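Local atomic coordinates of 4-methyl-5(B-hydroxyethyl)-thiazole monophosphate biosynthesis enzyme (Vibrio cholerae O1 biovar El Tor, PDB entry 3OT1), a protein that is of unknown function but belongs to the DJ-1 superfamily and may take part in making the thiazole phosphate precursor of thiamine. Residues G126-C131 with C150-Q155; A109-P114 with T130-F135. One frame throughout, in Å; residues are numbered along the deposited sequence.

Overall arrangement
Both contacts hold the long loop after helix 113-119 to the seven-stranded mixed sheet of a DJ-1/PfpI fold. The loop runs through contact 1, where G126-C131 lies against the edge strand 149-152 and the turn after it, and passes at once into contact 2, because T130 and C131 belong to both. There T130-F135 meets A109-P114, the sharp passage from strand 106-110 into helix 113-119. The two centres are about 12 Å apart, and M129 SE packs 4.0 Å from P114 O between them. Contact 2 brings together C111 and H132, which probably correspond to the conserved cysteine and histidine of the DJ-1 site; contact 1 is packing toward the sheet's outer margin.

Contact 1 (G126-C131 with C150-Q155); sequences GARMTC and CYYATQ
The carbonyl oxygens of R128 and C150 share a water, which lies within bonding distance of both, 2.8 Å from R128 O and 3.1 Å from C150 O, and has more acceptors near it than protons to give. On R128 O there also rests Y152 CB, at 3.4 Å. C150 points its thiol into the same seam: with SG anti to the backbone N (chi1 174°), the sulfur lies beside R128 O and M129 CA, and C150 CB meets T130 CG2. A small side chain fits here.

Y152 supplies the broad surface. Its CG is anti to the backbone N (chi1 -174°), and one ring face lies against the 126-131 backbone: R128 N sits 3.5 Å above the ring plane, over its centre, while A127 CA makes a CH-pi contact nearer the rim, 3.9 Å from the centroid. Over the opposite face, more distantly, is T154 N. A127 CB touches Y152 CD2 at 3.5 Å, and R128 crosses the tyrosine at about a right angle, its CB and CG against CD1; the bent chain then leads the guanidinium away, where NH1 bonds weakly to L144 O.

The loop thus packs beside strand 149-152, within this chain the outermost strand at one end of the DJ-1/PfpI sheet, antiparallel to strand 157-160. A127 and the selenomethionine M129 lean on that inner strand. T130 is tied through OG1 to S145 O and through its N to T159 OG1. Beyond the strand, Q155 places CG at the edge of the Y152 ring, in its plane; Q155 NE2 bonds to V125 O and comes within 3.6 Å of A127 N. G126, with phi at 87°, takes a backbone shape that suits glycine, since a CB would press on the preceding carbonyl oxygen.

Contact 2 (A109-P114 with T130-F135); sequences AICATP and TCHPNF
The imidazole of H132 meets C111 obliquely, H132 CD2 lying 4.2 Å from C111 SG, while P133 CD covers one ring face near its rim and N134 CA lies in plane at the edge. H132 CG is anti to the backbone N (chi1 -167°), and H132 ND1 accepts a bond from N134 N at 2.9 Å, which, with a weak bond between H132 NE2 and backbone of a neighbouring subunit, helps to set the ring's rotation. The F135 ring has A112 CB obliquely against it, CE2 at 4.3 Å.

Backbone joins the same residues: H132 N donates to C111 O at 3.0 Å, from well above the carbonyl plane (53° out of it). C111 sits in a type II' turn with positive phi (65°), the nucleophile elbow of this family, and is probably its conserved cysteine. P114, in the first turn of helix 113-119, where proline needs no amide donor, presses CB on T130 O at 3.4 Å and sets it near C131 CB.

Around this, E24 of helix 22-34 touches C111, A84 of helix 81-88 backs A112, and F135 touches V81 of that helix and A115 and L116 of helix 113-119. P133 and N134 pack on a neighbouring subunit, and strand 157-160 pairs with A109 and C111.

Contact 1 (G126-C131 with C150-Q155)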
loop_
_atom_site.group_PDB
_atom_site.type_symbol
_atom_site.label_atom_id
_atom_site.label_comp_id
_atom_site.label_asym_id
_atom_site.label_seq_id
_atom_site.Cartn_x
_atom_site.Cartn_y
_atom_site.Cartn_z
ATOM N N GLY A 126 -18.173 -20.752 -12.306
ATOM C CA GLY A 126 -17.828 -20.821 -13.709
ATOM C C GLY A 126 -16.846 -19.774 -14.208
ATOM O O GLY A 126 -16.376 -19.885 -15.327
ATOM N N ALA A 127 -16.485 -18.794 -13.386
ATOM C CA ALA A 127 -15.559 -17.741 -13.822
ATOM C C ALA A 127 -14.115 -18.174 -13.694
ATOM O O ALA A 127 -13.757 -18.879 -12.746
ATOM C CB ALA A 127 -15.758 -16.475 -13.005
ATOM N N ARG A 128 -13.286 -17.737 -14.629
ATOM C CA ARG A 128 -11.840 -17.800 -14.456
ATOM C C ARG A 128 -11.441 -16.774 -13.406
ATOM O O ARG A 128 -11.936 -15.636 -13.425
ATOM C CB ARG A 128 -11.112 -17.500 -15.765
ATOM C CG ARG A 128 -11.350 -18.511 -16.850
ATOM C CD ARG A 128 -10.314 -18.468 -17.938
ATOM N NE ARG A 128 -8.948 -18.595 -17.414
ATOM C CZ ARG A 128 -8.353 -19.732 -17.027
ATOM N NH1 ARG A 128 -7.094 -19.689 -16.587
ATOM N NH2 ARG A 128 -8.983 -20.909 -17.085
HETATM N N MSE A 129 -10.550 -17.172 -12.497
HETATM C CA MSE A 129 -10.064 -16.277 -11.466
HETATM C C MSE A 129 -8.733 -16.721 -10.946
HETATM O O MSE A 129 -8.375 -17.894 -11.008
HETATM C CB MSE A 129 -11.063 -16.154 -10.315
HETATM C CG MSE A 129 -11.335 -17.460 -9.584
HETATM SE SE MSE A 129 -12.687 -17.297 -8.212
HETATM C CE MSE A 129 -14.241 -17.120 -9.313
ATOM N N THR A 130 -8.024 -15.739 -10.390
ATOM C CA THR A 130 -6.823 -15.995 -9.618
ATOM C C THR A 130 -7.083 -15.607 -8.165
ATOM O O THR A 130 -8.170 -15.142 -7.796
ATOM C CB THR A 130 -5.587 -15.269 -10.191
ATOM O OG1 THR A 130 -4.404 -15.840 -9.648
ATOM C CG2 THR A 130 -5.571 -13.785 -9.932
ATOM N N CYS A 131 -6.090 -15.863 -7.323
ATOM C CA CYS A 131 -6.143 -15.548 -5.896
ATOM C C CYS A 131 -4.733 -15.646 -5.360
ATOM O O CYS A 131 -3.796 -15.883 -6.117
ATOM C CB CYS A 131 -7.088 -16.504 -5.150
ATOM S SG CYS A 131 -6.632 -18.233 -5.146
ATOM N N CYS A 150 -6.144 -11.100 -13.352
ATOM C CA CYS A 150 -7.013 -11.870 -14.225
ATOM C C CYS A 150 -8.363 -11.169 -14.415
ATOM O O CYS A 150 -9.094 -10.939 -13.436
ATOM C CB CYS A 150 -7.244 -13.251 -13.624
ATOM S SG CYS A 150 -8.450 -14.273 -14.531
ATOM N N TYR A 151 -8.720 -10.831 -15.649
ATOM C CA TYR A 151 -10.027 -10.300 -15.978
ATOM C C TYR A 151 -10.842 -11.354 -16.716
ATOM O O TYR A 151 -10.366 -11.944 -17.681
ATOM C CB TYR A 151 -9.905 -9.037 -16.830
ATOM C CG TYR A 151 -11.262 -8.440 -17.145
ATOM C CD1 TYR A 151 -12.149 -8.125 -16.122
ATOM C CD2 TYR A 151 -11.672 -8.188 -18.446
ATOM C CE1 TYR A 151 -13.398 -7.587 -16.362
ATOM C CE2 TYR A 151 -12.929 -7.614 -18.697
ATOM C CZ TYR A 151 -13.778 -7.329 -17.641
ATOM O OH TYR A 151 -15.032 -6.808 -17.830
ATOM N N TYR A 152 -12.049 -11.592 -16.218
ATOM C CA TYR A 152 -12.996 -12.516 -16.834
ATOM C C TYR A 152 -14.239 -11.711 -17.243
ATOM O O TYR A 152 -15.115 -11.407 -16.439
ATOM C CB TYR A 152 -13.346 -13.651 -15.868
ATOM C CG TYR A 152 -14.208 -14.704 -16.479
ATOM C CD1 TYR A 152 -13.714 -15.535 -17.472
ATOM C CD2 TYR A 152 -15.531 -14.861 -16.088
ATOM C CE1 TYR A 152 -14.516 -16.512 -18.053
ATOM C CE2 TYR A 152 -16.320 -15.842 -16.658
ATOM C CZ TYR A 152 -15.810 -16.653 -17.637
ATOM O OH TYR A 152 -16.624 -17.620 -18.197
ATOM N N ALA A 153 -14.286 -11.342 -18.516
ATOM C CA ALA A 153 -15.247 -10.361 -18.989
ATOM C C ALA A 153 -16.687 -10.849 -18.884
ATOM O O ALA A 153 -17.573 -10.067 -18.591
ATOM C CB ALA A 153 -14.933 -9.954 -20.428
ATOM N N THR A 154 -16.902 -12.138 -19.103
ATOM C CA THR A 154 -18.242 -12.721 -19.145
ATOM C C THR A 154 -19.054 -12.457 -17.877
ATOM O O THR A 154 -20.275 -12.298 -17.935
ATOM C CB THR A 154 -18.140 -14.273 -19.421
ATOM O OG1 THR A 154 -17.406 -14.507 -20.635
ATOM C CG2 THR A 154 -19.514 -14.914 -19.518
ATOM N N GLN A 155 -18.378 -12.396 -16.733
ATOM C CA GLN A 155 -19.033 -12.112 -15.467
ATOM C C GLN A 155 -18.497 -10.822 -14.830
ATOM O O GLN A 155 -18.664 -10.598 -13.634
ATOM C CB GLN A 155 -18.899 -13.297 -14.504
ATOM C CG GLN A 155 -19.658 -14.532 -14.973
ATOM C CD GLN A 155 -19.608 -15.638 -13.949
ATOM O OE1 GLN A 155 -19.777 -15.397 -12.761
ATOM N NE2 GLN A 155 -19.396 -16.867 -14.407
HETATM O O HOH W 1 -11.138 -13.073 -12.504
#

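Contact 2 (A109-P114 with T130-F135)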
loop_
_atom_site.group_PDB
_atom_site.type_symbol
_atom_site.label_atom_id
_atom_site.label_comp_id
_atom_site.label_asym_id
_atom_site.label_seq_id
_atom_site.Cartn_x
_atom_site.Cartn_y
_atom_site.Cartn_z
ATOM N N ALA A 109 -11.590 -8.397 -6.795
ATOM C CA ALA A 109 -11.158 -8.955 -5.525
ATOM C C ALA A 109 -9.738 -9.468 -5.599
ATOM O O ALA A 109 -9.285 -9.933 -6.636
ATOM C CB ALA A 109 -12.094 -10.089 -5.092
ATOM N N ILE A 110 -9.037 -9.418 -4.469
ATOM C CA ILE A 110 -7.633 -9.761 -4.428
ATOM C C ILE A 110 -7.329 -10.708 -3.280
ATOM O O ILE A 110 -8.027 -10.739 -2.270
ATOM C CB ILE A 110 -6.782 -8.457 -4.366
ATOM C CG1 ILE A 110 -5.273 -8.691 -4.538
ATOM C CG2 ILE A 110 -7.099 -7.645 -3.121
ATOM C CD1 ILE A 110 -4.515 -7.423 -4.869
ATOM N N CYS A 111 -6.206 -11.411 -3.441
ATOM C CA CYS A 111 -5.594 -12.171 -2.369
ATOM C C CYS A 111 -6.474 -13.337 -1.888
ATOM O O CYS A 111 -6.857 -14.171 -2.697
ATOM C CB CYS A 111 -5.230 -11.137 -1.278
ATOM S SG CYS A 111 -4.394 -11.624 0.196
ATOM N N ALA A 112 -6.772 -13.427 -0.596
ATOM C CA ALA A 112 -7.552 -14.548 -0.083
ATOM C C ALA A 112 -9.011 -14.518 -0.524
ATOM O O ALA A 112 -9.699 -15.533 -0.463
ATOM C CB ALA A 112 -7.471 -14.603 1.458
ATOM N N THR A 113 -9.520 -13.351 -0.889
ATOM C CA THR A 113 -10.949 -13.194 -1.061
ATOM C C THR A 113 -11.572 -14.063 -2.152
ATOM O O THR A 113 -12.613 -14.634 -1.921
ATOM C CB THR A 113 -11.278 -11.698 -1.168
ATOM O OG1 THR A 113 -10.987 -11.123 0.111
ATOM C CG2 THR A 113 -12.714 -11.463 -1.537
ATOM N N PRO A 114 -10.950 -14.174 -3.335
ATOM C CA PRO A 114 -11.602 -15.045 -4.348
ATOM C C PRO A 114 -11.717 -16.490 -3.850
ATOM O O PRO A 114 -12.669 -17.178 -4.223
ATOM C CB PRO A 114 -10.683 -14.919 -5.567
ATOM C CG PRO A 114 -10.066 -13.527 -5.413
ATOM C CD PRO A 114 -9.830 -13.430 -3.914
ATOM N N THR A 130 -8.024 -15.739 -10.390
ATOM C CA THR A 130 -6.823 -15.995 -9.618
ATOM C C THR A 130 -7.083 -15.607 -8.165
ATOM O O THR A 130 -8.170 -15.142 -7.796
ATOM C CB THR A 130 -5.587 -15.269 -10.191
ATOM O OG1 THR A 130 -4.404 -15.840 -9.648
ATOM C CG2 THR A 130 -5.571 -13.785 -9.932
ATOM N N CYS A 131 -6.090 -15.863 -7.323
ATOM C CA CYS A 131 -6.143 -15.548 -5.896
ATOM C C CYS A 131 -4.733 -15.646 -5.360
ATOM O O CYS A 131 -3.796 -15.883 -6.117
ATOM C CB CYS A 131 -7.088 -16.504 -5.150
ATOM S SG CYS A 131 -6.632 -18.233 -5.146
ATOM N N HIS A 132 -4.583 -15.499 -4.052
ATOM C CA HIS A 132 -3.253 -15.673 -3.473
ATOM C C HIS A 132 -2.748 -17.089 -3.729
ATOM O O HIS A 132 -3.508 -18.033 -3.579
ATOM C CB HIS A 132 -3.311 -15.417 -1.980
ATOM C CG HIS A 132 -1.971 -15.267 -1.376
ATOM N ND1 HIS A 132 -1.162 -16.339 -1.081
ATOM C CD2 HIS A 132 -1.283 -14.151 -1.058
ATOM C CE1 HIS A 132 -0.022 -15.873 -0.603
ATOM N NE2 HIS A 132 -0.080 -14.555 -0.552
ATOM N N PRO A 133 -1.473 -17.251 -4.102
ATOM C CA PRO A 133 -0.957 -18.586 -4.392
ATOM C C PRO A 133 -1.153 -19.585 -3.274
ATOM O O PRO A 133 -1.296 -20.778 -3.543
ATOM C CB PRO A 133 0.524 -18.321 -4.658
ATOM C CG PRO A 133 0.547 -16.980 -5.238
ATOM C CD PRO A 133 -0.492 -16.216 -4.469
ATOM N N ASN A 134 -1.146 -19.127 -2.023
ATOM C CA ASN A 134 -1.309 -20.053 -0.911
ATOM C C ASN A 134 -2.737 -20.590 -0.819
ATOM O O ASN A 134 -3.001 -21.510 -0.031
ATOM C CB ASN A 134 -0.794 -19.454 0.423
ATOM C CG ASN A 134 0.723 -19.336 0.470
ATOM O OD1 ASN A 134 1.457 -19.967 -0.299
ATOM N ND2 ASN A 134 1.204 -18.461 1.344
ATOM N N PHE A 135 -3.636 -20.080 -1.686
ATOM C CA PHE A 135 -5.017 -20.521 -1.766
ATOM C C PHE A 135 -5.431 -21.023 -3.161
ATOM O O PHE A 135 -6.612 -21.275 -3.398
ATOM C CB PHE A 135 -5.968 -19.402 -1.276
ATOM C CG PHE A 135 -5.851 -19.135 0.191
ATOM C CD1 PHE A 135 -6.524 -19.915 1.098
ATOM C CD2 PHE A 135 -5.011 -18.146 0.666
ATOM C CE1 PHE A 135 -6.393 -19.698 2.454
ATOM C CE2 PHE A 135 -4.875 -17.922 2.031
ATOM C CZ PHE A 135 -5.560 -18.696 2.926
#